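Local coordinates for protein prolyl oligopeptidase (Galerina marginata, PDB 5N4B) that cleaves peptide bonds after prolyl residues and closes peptides into macrocycles during biosynthesis of the amanitin toxins, at residues A[486-496]-A[565-576]; A[588-599]-A[644-655]. The protein carries 1 engineered substitution. All blocks are in the same frame, centred on the assembly; numbering follows the deposited sequence.

Interaction 1: A[486-496]-A[565-576]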
# COMPACT_ATOMS: atom_id res chain seq x y z
N PHE A 486 -1.82 29.81 -11.31
CA PHE A 486 -1.71 28.95 -12.50
C PHE A 486 -1.49 29.86 -13.71
O PHE A 486 -2.39 30.09 -14.53
CB PHE A 486 -2.98 28.12 -12.68
CG PHE A 486 -3.30 27.14 -11.55
CD1 PHE A 486 -2.32 26.45 -10.87
CD2 PHE A 486 -4.62 26.95 -11.18
CE1 PHE A 486 -2.66 25.54 -9.86
CE2 PHE A 486 -4.96 26.05 -10.20
CZ PHE A 486 -3.97 25.35 -9.52
N ASP A 487 -0.28 30.37 -13.82
CA ASP A 487 0.07 31.33 -14.85
C ASP A 487 1.27 30.87 -15.62
O ASP A 487 2.00 31.68 -16.21
CB ASP A 487 0.33 32.70 -14.21
CG ASP A 487 1.47 32.69 -13.25
OD1 ASP A 487 2.08 31.60 -13.02
OD2 ASP A 487 1.79 33.79 -12.71
N GLY A 488 1.50 29.56 -15.65
CA GLY A 488 2.60 29.03 -16.41
C GLY A 488 3.98 29.18 -15.80
O GLY A 488 4.97 29.02 -16.53
N THR A 489 4.09 29.44 -14.50
CA THR A 489 5.37 29.63 -13.82
C THR A 489 5.72 28.58 -12.77
O THR A 489 6.90 28.47 -12.45
CB THR A 489 5.45 31.01 -13.14
OG1 THR A 489 4.47 31.15 -12.11
CG2 THR A 489 5.27 32.14 -14.18
N ALA A 490 4.74 27.88 -12.19
CA ALA A 490 5.02 26.95 -11.07
C ALA A 490 5.69 25.68 -11.58
O ALA A 490 5.42 25.21 -12.69
CB ALA A 490 3.73 26.59 -10.37
N ALA A 491 6.49 25.05 -10.73
CA ALA A 491 6.91 23.69 -10.97
C ALA A 491 5.82 22.75 -10.48
O ALA A 491 5.00 23.09 -9.64
CB ALA A 491 8.20 23.39 -10.20
N ALA A 492 5.83 21.53 -11.00
CA ALA A 492 4.86 20.53 -10.61
C ALA A 492 5.57 19.24 -10.25
O ALA A 492 6.54 18.87 -10.92
CB ALA A 492 3.85 20.26 -11.76
N ILE A 493 5.13 18.60 -9.18
CA ILE A 493 5.47 17.21 -8.92
C ILE A 493 4.25 16.38 -9.21
O ILE A 493 3.18 16.61 -8.62
CB ILE A 493 6.02 16.97 -7.52
CG1 ILE A 493 7.49 17.42 -7.54
CG2 ILE A 493 5.93 15.51 -7.20
CD1 ILE A 493 7.76 18.82 -7.67
N GLN A 494 4.40 15.46 -10.14
CA GLN A 494 3.31 14.62 -10.64
C GLN A 494 3.57 13.19 -10.18
O GLN A 494 4.62 12.60 -10.49
CB GLN A 494 3.22 14.70 -12.16
CG GLN A 494 2.15 13.88 -12.78
CD GLN A 494 2.09 14.02 -14.26
OE1 GLN A 494 1.96 15.13 -14.75
NE2 GLN A 494 2.21 12.92 -14.99
N TYR A 495 2.62 12.65 -9.44
CA TYR A 495 2.78 11.37 -8.76
C TYR A 495 1.83 10.36 -9.35
O TYR A 495 0.69 10.70 -9.68
CB TYR A 495 2.44 11.56 -7.27
CG TYR A 495 2.65 10.35 -6.42
CD1 TYR A 495 3.93 9.83 -6.24
CD2 TYR A 495 1.61 9.72 -5.81
CE1 TYR A 495 4.15 8.68 -5.47
CE2 TYR A 495 1.82 8.57 -5.03
CZ TYR A 495 3.09 8.06 -4.88
OH TYR A 495 3.32 6.93 -4.10
N GLY A 496 2.27 9.13 -9.47
CA GLY A 496 1.39 8.08 -9.97
C GLY A 496 1.79 6.70 -9.49
O GLY A 496 2.91 6.46 -9.03
N LYS A 565 -1.11 25.87 -18.53
CA LYS A 565 -0.50 26.89 -17.68
C LYS A 565 -0.60 26.62 -16.19
O LYS A 565 -0.43 27.53 -15.38
CB LYS A 565 -1.04 28.28 -17.98
CG LYS A 565 -1.13 28.64 -19.45
CD LYS A 565 0.16 28.59 -20.16
CE LYS A 565 0.04 29.22 -21.58
NZ LYS A 565 0.17 28.20 -22.69
N TYR A 566 -0.83 25.37 -15.80
CA TYR A 566 -0.67 25.01 -14.41
C TYR A 566 0.80 25.01 -14.01
O TYR A 566 1.16 25.46 -12.91
CB TYR A 566 -1.27 23.62 -14.17
CG TYR A 566 -2.75 23.57 -14.35
CD1 TYR A 566 -3.62 23.98 -13.35
CD2 TYR A 566 -3.29 23.14 -15.53
CE1 TYR A 566 -5.02 23.96 -13.56
CE2 TYR A 566 -4.64 23.10 -15.76
CZ TYR A 566 -5.50 23.51 -14.76
OH TYR A 566 -6.88 23.49 -15.01
N ALA A 567 1.66 24.55 -14.92
CA ALA A 567 3.08 24.43 -14.67
C ALA A 567 3.86 25.05 -15.82
O ALA A 567 3.40 25.13 -16.97
CB ALA A 567 3.47 22.96 -14.55
N ALA A 568 5.09 25.43 -15.50
CA ALA A 568 5.98 26.02 -16.48
C ALA A 568 6.58 24.95 -17.39
O ALA A 568 6.81 23.81 -16.96
CB ALA A 568 7.12 26.74 -15.78
N PRO A 569 6.86 25.28 -18.64
CA PRO A 569 7.58 24.34 -19.52
C PRO A 569 8.86 23.82 -18.88
O PRO A 569 9.62 24.58 -18.27
CB PRO A 569 7.91 25.19 -20.74
CG PRO A 569 6.86 26.21 -20.75
CD PRO A 569 6.59 26.57 -19.30
N GLY A 570 9.07 22.50 -18.98
CA GLY A 570 10.25 21.86 -18.45
C GLY A 570 10.26 21.65 -16.95
O GLY A 570 11.26 21.18 -16.40
N LYS A 571 9.19 22.01 -16.25
CA LYS A 571 9.21 21.98 -14.80
C LYS A 571 8.20 21.00 -14.19
O LYS A 571 7.76 21.21 -13.08
CB LYS A 571 9.06 23.38 -14.23
CG LYS A 571 10.20 24.37 -14.64
CD LYS A 571 10.19 25.53 -13.63
CE LYS A 571 11.18 26.67 -13.94
NZ LYS A 571 12.50 26.14 -14.40
N VAL A 572 7.86 19.94 -14.92
CA VAL A 572 7.09 18.82 -14.36
C VAL A 572 8.06 17.71 -13.99
O VAL A 572 8.76 17.18 -14.86
CB VAL A 572 6.03 18.29 -15.32
CG1 VAL A 572 5.25 17.18 -14.64
CG2 VAL A 572 5.08 19.40 -15.83
N ALA A 573 8.11 17.35 -12.73
CA ALA A 573 8.89 16.24 -12.21
C ALA A 573 7.93 15.11 -11.91
O ALA A 573 6.78 15.35 -11.55
CB ALA A 573 9.62 16.61 -10.94
N ILE A 574 8.39 13.88 -12.06
CA ILE A 574 7.55 12.72 -11.81
C ILE A 574 8.15 11.81 -10.76
O ILE A 574 9.38 11.69 -10.64
CB ILE A 574 7.19 11.93 -13.09
CG1 ILE A 574 8.43 11.54 -13.87
CG2 ILE A 574 6.20 12.72 -13.96
CD1 ILE A 574 8.14 10.63 -15.10
N ASN A 575 7.26 11.15 -10.01
CA ASN A 575 7.65 10.30 -8.90
C ASN A 575 6.61 9.19 -8.75
O ASN A 575 5.42 9.40 -9.00
CB ASN A 575 7.72 11.17 -7.63
CG ASN A 575 8.06 10.42 -6.35
OD1 ASN A 575 7.38 10.63 -5.33
ND2 ASN A 575 9.08 9.60 -6.35
N GLY A 576 7.09 8.00 -8.36
CA GLY A 576 6.22 6.86 -8.09
C GLY A 576 7.08 5.72 -7.58
O GLY A 576 8.31 5.75 -7.71
O HOH W 1 1.87 28.17 -12.65

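Interaction 2: A[588-599]-A[644-655]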
# COMPACT_ATOMS: atom_id res chain seq x y z
N ILE A 588 9.83 8.15 -18.92
CA ILE A 588 10.96 8.96 -19.40
C ILE A 588 11.51 8.39 -20.69
O ILE A 588 11.98 9.15 -21.53
CB ILE A 588 12.07 9.21 -18.35
CG1 ILE A 588 12.83 7.97 -17.98
CG2 ILE A 588 11.51 9.91 -17.11
CD1 ILE A 588 13.97 8.26 -17.00
N VAL A 589 11.42 7.07 -20.89
CA VAL A 589 11.83 6.46 -22.15
C VAL A 589 10.89 6.89 -23.27
O VAL A 589 11.32 7.19 -24.41
CB VAL A 589 11.87 4.94 -21.99
CG1 VAL A 589 11.99 4.25 -23.35
CG2 VAL A 589 13.01 4.51 -20.99
N ARG A 590 9.59 6.93 -22.99
CA ARG A 590 8.58 7.04 -24.05
C ARG A 590 8.21 8.48 -24.40
O ARG A 590 7.89 8.77 -25.57
CB ARG A 590 7.31 6.29 -23.66
CG ARG A 590 7.52 4.78 -23.60
CD ARG A 590 6.30 3.97 -23.17
NE ARG A 590 5.27 3.98 -24.20
CZ ARG A 590 5.24 3.18 -25.27
NH1 ARG A 590 6.16 2.24 -25.44
NH2 ARG A 590 4.28 3.30 -26.17
N ALA A 591 8.22 9.39 -23.46
CA ALA A 591 7.68 10.71 -23.71
C ALA A 591 8.63 11.51 -24.59
O ALA A 591 9.83 11.27 -24.59
CB ALA A 591 7.53 11.46 -22.40
N PRO A 592 8.11 12.48 -25.33
CA PRO A 592 8.99 13.37 -26.08
C PRO A 592 10.06 14.00 -25.19
O PRO A 592 9.84 14.31 -24.01
CB PRO A 592 8.03 14.40 -26.66
CG PRO A 592 6.73 13.75 -26.70
CD PRO A 592 6.69 12.82 -25.49
N GLU A 593 11.25 14.18 -25.75
CA GLU A 593 12.32 14.88 -25.06
C GLU A 593 11.80 16.19 -24.49
O GLU A 593 11.08 16.93 -25.15
CB GLU A 593 13.46 15.11 -26.05
CG GLU A 593 14.66 15.66 -25.42
CD GLU A 593 15.82 15.80 -26.44
OE1 GLU A 593 16.38 14.77 -26.95
OE2 GLU A 593 16.10 16.96 -26.78
N GLY A 594 12.13 16.45 -23.22
CA GLY A 594 11.75 17.66 -22.53
C GLY A 594 10.37 17.65 -21.90
O GLY A 594 9.95 18.66 -21.34
N THR A 595 9.65 16.53 -21.96
CA THR A 595 8.35 16.47 -21.30
C THR A 595 8.51 16.59 -19.79
O THR A 595 7.65 17.19 -19.12
CB THR A 595 7.67 15.13 -21.61
OG1 THR A 595 7.39 15.03 -23.00
CG2 THR A 595 6.33 14.96 -20.90
N PHE A 596 9.57 16.02 -19.23
CA PHE A 596 9.79 16.03 -17.80
C PHE A 596 11.09 16.73 -17.49
O PHE A 596 12.04 16.65 -18.26
CB PHE A 596 9.89 14.60 -17.30
CG PHE A 596 8.70 13.75 -17.65
CD1 PHE A 596 7.48 14.03 -17.07
CD2 PHE A 596 8.78 12.71 -18.53
CE1 PHE A 596 6.36 13.29 -17.37
CE2 PHE A 596 7.65 11.93 -18.84
CZ PHE A 596 6.45 12.23 -18.25
N GLY A 597 11.11 17.41 -16.35
CA GLY A 597 12.30 18.08 -15.86
C GLY A 597 13.08 17.28 -14.84
O GLY A 597 14.24 17.60 -14.58
N ALA A 598 12.47 16.26 -14.24
CA ALA A 598 13.15 15.42 -13.27
C ALA A 598 12.32 14.16 -13.09
O ALA A 598 11.11 14.16 -13.29
CB ALA A 598 13.33 16.07 -11.91
N ALA A 599 12.99 13.10 -12.65
CA ALA A 599 12.33 11.82 -12.47
C ALA A 599 12.91 11.08 -11.28
O ALA A 599 14.13 10.96 -11.16
CB ALA A 599 12.48 10.96 -13.74
N ASN A 644 14.17 -0.51 -24.03
CA ASN A 644 13.77 0.53 -24.95
C ASN A 644 14.55 1.83 -24.80
O ASN A 644 14.11 2.87 -25.30
CB ASN A 644 12.27 0.72 -24.87
CG ASN A 644 11.55 -0.43 -25.52
OD1 ASN A 644 11.42 -0.49 -26.76
ND2 ASN A 644 11.15 -1.42 -24.73
N VAL A 645 15.69 1.81 -24.12
CA VAL A 645 16.52 3.00 -23.99
C VAL A 645 17.20 3.27 -25.32
O VAL A 645 17.63 2.34 -26.00
CB VAL A 645 17.56 2.80 -22.87
CG1 VAL A 645 18.44 4.02 -22.78
CG2 VAL A 645 16.88 2.53 -21.55
N ARG A 646 17.20 4.53 -25.74
CA ARG A 646 17.80 4.97 -26.99
C ARG A 646 19.07 5.75 -26.70
O ARG A 646 19.39 6.09 -25.57
CB ARG A 646 16.82 5.87 -27.75
CG ARG A 646 15.53 5.23 -28.15
CD ARG A 646 14.60 6.23 -28.87
NE ARG A 646 15.15 6.71 -30.15
CZ ARG A 646 14.89 6.18 -31.34
NH1 ARG A 646 14.06 5.15 -31.45
NH2 ARG A 646 15.42 6.71 -32.44
N THR A 647 19.81 6.04 -27.77
CA THR A 647 21.04 6.81 -27.66
C THR A 647 20.88 8.25 -28.07
O THR A 647 21.87 8.99 -28.09
CB THR A 647 22.17 6.21 -28.51
OG1 THR A 647 21.80 6.16 -29.90
CG2 THR A 647 22.57 4.84 -28.04
N ASP A 648 19.70 8.65 -28.55
CA ASP A 648 19.50 9.94 -29.20
C ASP A 648 18.53 10.87 -28.48
O ASP A 648 18.13 11.88 -29.07
CB ASP A 648 19.10 9.76 -30.67
CG ASP A 648 17.77 9.09 -30.84
OD1 ASP A 648 17.15 8.61 -29.83
OD2 ASP A 648 17.36 8.93 -32.05
N LYS A 649 18.07 10.52 -27.26
CA LYS A 649 17.12 11.37 -26.54
C LYS A 649 17.76 11.84 -25.23
O LYS A 649 18.24 11.02 -24.45
CB LYS A 649 15.84 10.58 -26.24
CG LYS A 649 14.74 11.35 -25.59
CD LYS A 649 13.49 10.49 -25.25
CE LYS A 649 12.71 10.13 -26.46
NZ LYS A 649 11.45 9.46 -26.06
N VAL A 650 17.69 13.15 -24.97
CA VAL A 650 18.14 13.68 -23.69
C VAL A 650 17.17 13.22 -22.61
O VAL A 650 15.94 13.36 -22.75
CB VAL A 650 18.24 15.21 -23.75
CG1 VAL A 650 18.51 15.79 -22.38
CG2 VAL A 650 19.37 15.65 -24.71
N MET A 651 17.71 12.64 -21.53
CA MET A 651 16.93 12.21 -20.37
C MET A 651 16.88 13.31 -19.32
O MET A 651 17.87 14.01 -19.11
CB MET A 651 17.53 10.95 -19.74
CG MET A 651 17.38 9.69 -20.54
SD MET A 651 15.63 9.13 -20.64
CE MET A 651 15.48 9.60 -22.32
N PRO A 652 15.76 13.47 -18.62
CA PRO A 652 15.74 14.38 -17.48
C PRO A 652 16.68 13.90 -16.40
O PRO A 652 16.97 12.72 -16.29
CB PRO A 652 14.28 14.30 -16.98
CG PRO A 652 13.86 12.94 -17.37
CD PRO A 652 14.54 12.67 -18.71
N ALA A 653 17.06 14.85 -15.54
CA ALA A 653 17.74 14.48 -14.29
C ALA A 653 16.94 13.41 -13.58
O ALA A 653 15.75 13.58 -13.36
CB ALA A 653 17.86 15.69 -13.37
N THR A 654 17.61 12.31 -13.20
CA THR A 654 16.96 11.13 -12.68
C THR A 654 17.71 10.68 -11.45
O THR A 654 18.94 10.52 -11.48
CB THR A 654 16.93 10.02 -13.74
OG1 THR A 654 16.11 10.42 -14.85
CG2 THR A 654 16.31 8.77 -13.19
N LEU A 655 16.97 10.45 -10.36
CA LEU A 655 17.49 9.92 -9.11
C LEU A 655 16.66 8.69 -8.79
O LEU A 655 15.48 8.80 -8.43
CB LEU A 655 17.42 10.90 -7.97
CG LEU A 655 17.89 10.34 -6.62
CD1 LEU A 655 19.38 10.02 -6.66
CD2 LEU A 655 17.64 11.31 -5.51
O HOH W 2 17.38 14.93 -29.25
O HOH W 3 14.00 14.96 -21.52
O HOH W 4 16.39 17.72 -16.10

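Interaction 1: A[486-496]-A[565-576]
Tyr566 meets Phe486 edge-to-face: the edge carrying CD1 comes down over the middle of the phenylalanine ring, with ring centroids 4.9 Å apart and planes at 64°. Both rings set out with CG beside their own backbone N, which brings them together at the loop end of the contact. Next to the pair along the chain the backbones are tied by Gly488 N to Lys565 O (2.8 Å), while a water bridges Ala490 N and Tyr566 O.

Further along, the chains become parallel strands, and the ladder runs through Ala492 N to Lys571 O, Ala573 N to Ala492 O at 2.8 Å and a nearly straight 178°, and Gln494 N to Ala573 O. Side chains alternate between the two faces. On one, Gln494 lies alongside Ile574, with Gln494 CB 4.0 Å from Ile574 CG2. Its extended chain carries the amide onward, and NE2 bonds to Phe554 O. On the other, the ring of Tyr495 and the amide of Asn575 are turned 44° apart; Tyr495 CD1 lies 3.2 Å from the backbone Asn575 O and 3.7 Å from Asn575 OD1. That amide is held from several directions, ND2 by Val600 O and Glu602 and OD1 by Lys715, and Tyr495 OH bonds to the backbone of the bound peptide.

These are adjacent parallel strands of the central mixed sheet of the alpha/beta-hydrolase domain, sandwiched between helices. Strand 522-526 flanks strand 492-495 on the side away from strand 572-577. Helix 548-563 covers the face bearing Gln494 and Ile574, and helix 705-722 packs on the face of Ile493, Ala573 and Asn575.

Interaction 2: A[588-599]-A[644-655]
Lys649 reaches across to the end of helix 579-590 and places its ammonium between two backbone carbonyls, NZ lying 2.8 Å from Val589 O and 2.8 Å from Ala591 O. It approaches both from above the carbonyl planes. The chain is extended except for a bend at chi3 (-73°), which turns CE and NZ toward the carbonyls at the helix end, where the positive charge would probably be stabilised.

Close packing continues beside it. Ile588 crosses Met651 at about a right angle, CG1 to SD 4.0 Å, while its other branch, CG2, sits 3.8 Å from Pro652 CG. The proline is also pressed against the backbone at Phe596 O. Val589 CG1 rests against the carbonyl oxygen of Asn644. A water joins Gly597 O and Ala653 N where the strand pairing begins; beyond it Ala599 N bonds to Ala653 O, and Leu655 N returns to Ala599 O at 3.0 Å and 161°.

Toward solvent the contact is looser and mediated partly by water. The extended side chain of Glu593 carries its carboxylate across Val650 at a slant, and OE1 takes the amide of Val650 at 2.9 Å from above the carboxylate plane. One water links the same OE1 to Asp648 O, and another joins Gly594 N to Val650 O.

Strand 598-602 pairs with strand 653-659 on one side and strand 572-577 on the other. Strand 572-577, helix 579-590 and strand 598-602 form a beta-alpha-beta crossover, a unit from which the alpha/beta-hydrolase fold of this catalytic domain is built, with the nucleophile elbow at Ala578 between the first strand and the helix.

How the interactions relate
The two contacts are successive steps across one sheet: strands 492-495, 572-577, 598-602 and 653-659 lie side by side, and interactions 1 and 2 have centres about 15 Å apart. Their shared seam is bonded directly, with Val572 O 2.8 Å from Gly597 N and Ile574 N 3.0 Å from Ala598 O, while Ile574 CG2 packs 3.5 Å from Phe596 CE1. Interaction 1 runs toward the catalytic centre: Gly576 lies about 8 Å from the side chain of Ala578, the engineered replacement of the catalytic residue, and its Tyr495 and Asn575 touch the bound peptide. Interaction 2 lies away from the annotated catalytic residues.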